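Local coordinates for histidinol dehydrogenase (PDB 6AN0), which probably catalyses the two successive NAD-dependent oxidations that turn L-histidinol into L-histidine, the last step of histidine biosynthesis, with one zinc ion per subunit, at residues Pro139-Val144 / Leu176-Leu181; Leu161-Pro164 / Asn170-Pro173. One frame throughout, in Å; residues are numbered along the deposited sequence.

Both contacts belong to one run of the chain, helix 142-154, strand 158-163 and helix 173-181, and their centres lie about 9 Å apart. Contact 1 packs the start of the first helix against the second, while contact 2 (161-164 with 170-173) closes the short connection between strand and second helix. They touch through apolar side chains: Leu176 CD2 lies 3.8 Å from Ile171 CG2, and Val144 CG2 lies 4.1 Å from Leu161 CD1. Contact 1 lies on the zinc side, the Phe141 side chain about 12 Å from a bound zinc ion. Contact 2 lies by the predicted NAD site, the side chain of Pro164 about 4 Å from that of Tyr132.

Contact 1. Residues Pro139-Val144 / Leu176-Leu181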
# COMPACT_ATOMS: atom_id res chain seq x y z
N PRO A 139 -0.24 -10.13 27.22
CA PRO A 139 -0.39 -8.88 26.45
C PRO A 139 0.75 -8.71 25.45
O PRO A 139 1.91 -8.60 25.85
CB PRO A 139 -0.36 -7.80 27.53
CG PRO A 139 0.55 -8.38 28.58
CD PRO A 139 0.34 -9.88 28.55
N LEU A 140 0.42 -8.69 24.16
CA LEU A 140 1.42 -8.35 23.16
C LEU A 140 1.49 -6.82 23.01
O LEU A 140 1.18 -6.24 21.98
CB LEU A 140 1.15 -9.04 21.82
CG LEU A 140 1.37 -10.56 21.74
CD1 LEU A 140 1.79 -10.98 20.33
CD2 LEU A 140 2.38 -11.08 22.77
N PHE A 141 1.91 -6.18 24.11
CA PHE A 141 2.02 -4.73 24.16
C PHE A 141 3.14 -4.19 23.27
O PHE A 141 3.17 -2.99 22.99
CB PHE A 141 2.27 -4.28 25.61
CG PHE A 141 3.51 -4.87 26.22
CD1 PHE A 141 4.74 -4.26 26.05
CD2 PHE A 141 3.44 -6.06 26.92
CE1 PHE A 141 5.87 -4.83 26.58
CE2 PHE A 141 4.57 -6.62 27.47
CZ PHE A 141 5.79 -6.00 27.29
N SER A 142 4.09 -5.04 22.86
CA SER A 142 5.13 -4.56 21.95
C SER A 142 4.54 -4.05 20.64
O SER A 142 5.08 -3.13 20.02
CB SER A 142 6.16 -5.67 21.69
OG SER A 142 5.53 -6.84 21.18
N THR A 143 3.41 -4.63 20.21
CA THR A 143 2.77 -4.14 18.98
C THR A 143 2.28 -2.71 19.14
O THR A 143 2.21 -1.97 18.15
CB THR A 143 1.63 -5.09 18.61
OG1 THR A 143 2.18 -6.40 18.43
CG2 THR A 143 0.96 -4.66 17.30
N VAL A 144 1.91 -2.30 20.35
CA VAL A 144 1.53 -0.91 20.58
C VAL A 144 2.67 0.03 20.20
O VAL A 144 2.46 1.04 19.52
CB VAL A 144 1.08 -0.70 22.04
CG1 VAL A 144 0.78 0.77 22.28
CG2 VAL A 144 -0.13 -1.58 22.36
N LEU A 176 -2.19 -0.65 28.47
CA LEU A 176 -2.59 0.72 28.77
C LEU A 176 -1.37 1.58 29.08
O LEU A 176 -1.28 2.73 28.61
CB LEU A 176 -3.58 0.75 29.94
CG LEU A 176 -4.90 0.00 29.70
CD1 LEU A 176 -5.78 0.06 30.93
CD2 LEU A 176 -5.63 0.58 28.49
N TYR A 177 -0.44 1.06 29.88
CA TYR A 177 0.79 1.79 30.16
C TYR A 177 1.51 2.17 28.87
O TYR A 177 1.90 3.33 28.68
CB TYR A 177 1.72 0.96 31.06
CG TYR A 177 3.10 1.59 31.11
CD1 TYR A 177 4.13 1.16 30.27
CD2 TYR A 177 3.35 2.67 31.94
CE1 TYR A 177 5.39 1.79 30.29
CE2 TYR A 177 4.59 3.30 31.97
CZ TYR A 177 5.60 2.85 31.14
OH TYR A 177 6.81 3.49 31.19
N THR A 178 1.71 1.19 27.98
CA THR A 178 2.48 1.41 26.76
C THR A 178 1.76 2.37 25.82
O THR A 178 2.41 3.24 25.21
CB THR A 178 2.76 0.07 26.08
OG1 THR A 178 3.41 -0.82 27.01
CG2 THR A 178 3.68 0.28 24.89
N ALA A 179 0.44 2.25 25.66
CA ALA A 179 -0.27 3.19 24.80
C ALA A 179 -0.21 4.60 25.38
O ALA A 179 0.03 5.57 24.64
CB ALA A 179 -1.72 2.76 24.60
N ASN A 180 -0.40 4.74 26.69
CA ASN A 180 -0.34 6.06 27.31
C ASN A 180 1.05 6.66 27.20
O ASN A 180 1.19 7.87 26.98
CB ASN A 180 -0.79 5.98 28.76
CG ASN A 180 -0.75 7.32 29.45
OD1 ASN A 180 0.18 7.63 30.21
ND2 ASN A 180 -1.74 8.14 29.18
N LEU A 181 2.09 5.82 27.33
CA LEU A 181 3.48 6.29 27.23
C LEU A 181 3.74 7.03 25.93
O LEU A 181 4.40 8.08 25.92
CB LEU A 181 4.44 5.10 27.34
CG LEU A 181 5.94 5.38 27.15
CD1 LEU A 181 6.48 6.28 28.26
CD2 LEU A 181 6.74 4.08 27.05
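Val144 lays its CG1 methyl over the backbone of helix 173-181 at Ala179, 3.6 Å from Ala179 CA, and meets the methyl of that residue as well, CG1 to CB being 3.9 Å. The first torsion, 176°, sets CG1 opposite the backbone N and so extends it to the neighbouring helix. Alanine suits this place because its single methyl lets the branched valine come down on the main chain, and the CA atoms of the two residues stand 6.2 Å apart. Val144 CG1 also reaches Thr178 CG2, at 3.9 Å, and the threonine methyl lies 3.8 Å from Phe141 O.

Strand 117-132, helix 142-154 and strand 158-163 form one beta-alpha-beta unit, and strand 158-163, helix 173-181 and strand 186-189 the next, with neighbouring strands parallel; the contact packs the two connecting helices together. Phe141 adds its ring. The side chain crosses that of Thr178 at about a right angle, with Phe141 CD1 3.8 Å from Thr178 OG1. The hydroxyl is not left without a polar partner in this buried setting, for it hydrogen-bonds to Ala174 O one turn back in its own helix. A chi1 of -55° places OG1 beside the backbone N of Thr178 and CG2 anti to it, where the methyl faces Val144. Ile90 of helix 84-102 packs on both Phe141 and Thr178. On the subunit interface, Ser142 OG hydrogen-bonds to Glu418 OE2 of the second subunit, a glutamate predicted to bind substrate.

Contact 2. Residues Leu161-Pro164 / Asn170-Pro173; sequences LCTP and NINP
Ile171 meets Thr163 and Pro164 from the loop that leads into helix 173-181. Asn170, exposed, turns its side chain away from the strand, as suits a polar residue at the surface, and its backbone N is held by Asp166 OD1. Next comes Ile171, which carries the contact with both of its branches. Its CG2 meets Thr163 CG2 tip to tip at 3.7 Å. The longer branch, with CG1 opposite the carbonyl carbon at a chi1 of -57°, is bent round by a chi2 of -62°, which brings CD1 against two backbone carbonyls, 3.4 Å from Thr163 O and the same from Pro164 O. The bend also leaves CD1 3.7 Å from Thr163 CG2. A beta-branched residue fits here because its two arms can cover the methyl and the strand end together. Thr163 is equally apt: its methyl serves the apolar side while OG1 hydrogen-bonds to Ile133 O. Asn172 then leads its side-chain end away from the strand and takes the N-cap position, its OD1 accepting from Ala174 N. Pro173, which lacks a backbone N-H, suits the first turn of the helix, where such a donor would have no partner within the helix.

The contact thus closes a beta-alpha connection: strand 158-163 lies between strands 117-132 and 186-189, parallel to both, Cys162 packs on helix 192-201, and helix 173-181 covers Thr163 through Ile175.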
# COMPACT_ATOMS: atom_id res chain seq x y z
N LEU A 161 -7.03 3.24 19.54
CA LEU A 161 -6.61 1.87 19.83
C LEU A 161 -7.80 1.10 20.40
O LEU A 161 -8.38 1.53 21.40
CB LEU A 161 -5.43 1.86 20.80
CG LEU A 161 -4.71 0.51 20.92
CD1 LEU A 161 -3.25 0.78 21.28
CD2 LEU A 161 -5.34 -0.39 21.95
N CYS A 162 -8.16 -0.01 19.76
CA CYS A 162 -9.21 -0.92 20.23
C CYS A 162 -8.58 -2.22 20.71
O CYS A 162 -7.75 -2.81 20.00
CB CYS A 162 -10.21 -1.25 19.12
SG CYS A 162 -11.29 0.11 18.65
N THR A 163 -9.01 -2.70 21.88
CA THR A 163 -8.52 -3.96 22.42
C THR A 163 -9.58 -4.50 23.35
O THR A 163 -10.19 -3.71 24.10
CB THR A 163 -7.16 -3.75 23.14
OG1 THR A 163 -6.59 -5.01 23.51
CG2 THR A 163 -7.31 -2.88 24.37
N PRO A 164 -9.89 -5.80 23.31
CA PRO A 164 -11.10 -6.30 24.00
C PRO A 164 -10.88 -6.47 25.49
O PRO A 164 -9.77 -6.81 25.94
CB PRO A 164 -11.35 -7.65 23.32
CG PRO A 164 -10.03 -8.05 22.74
CD PRO A 164 -9.34 -6.78 22.35
N ASN A 170 -11.70 -5.39 32.17
CA ASN A 170 -10.38 -4.78 32.30
C ASN A 170 -9.48 -5.07 31.10
O ASN A 170 -9.65 -6.07 30.40
CB ASN A 170 -9.70 -5.26 33.59
CG ASN A 170 -10.47 -4.85 34.82
OD1 ASN A 170 -10.65 -5.64 35.75
ND2 ASN A 170 -10.95 -3.61 34.83
N ILE A 171 -8.54 -4.16 30.87
CA ILE A 171 -7.50 -4.29 29.86
C ILE A 171 -6.17 -4.52 30.58
O ILE A 171 -5.93 -3.91 31.63
CB ILE A 171 -7.42 -3.02 28.98
CG1 ILE A 171 -8.77 -2.73 28.32
CG2 ILE A 171 -6.31 -3.12 27.93
CD1 ILE A 171 -9.23 -3.81 27.40
N ASN A 172 -5.33 -5.38 30.02
CA ASN A 172 -4.05 -5.68 30.65
C ASN A 172 -3.27 -4.40 30.92
O ASN A 172 -3.19 -3.53 30.04
CB ASN A 172 -3.22 -6.62 29.77
CG ASN A 172 -2.02 -7.17 30.51
OD1 ASN A 172 -1.03 -6.47 30.72
ND2 ASN A 172 -2.10 -8.43 30.92
N PRO A 173 -2.67 -4.24 32.10
CA PRO A 173 -2.01 -2.97 32.44
C PRO A 173 -0.85 -2.61 31.53
O PRO A 173 -0.61 -1.41 31.31
CB PRO A 173 -1.52 -3.18 33.88
CG PRO A 173 -1.66 -4.66 34.14
CD PRO A 173 -2.80 -5.12 33.28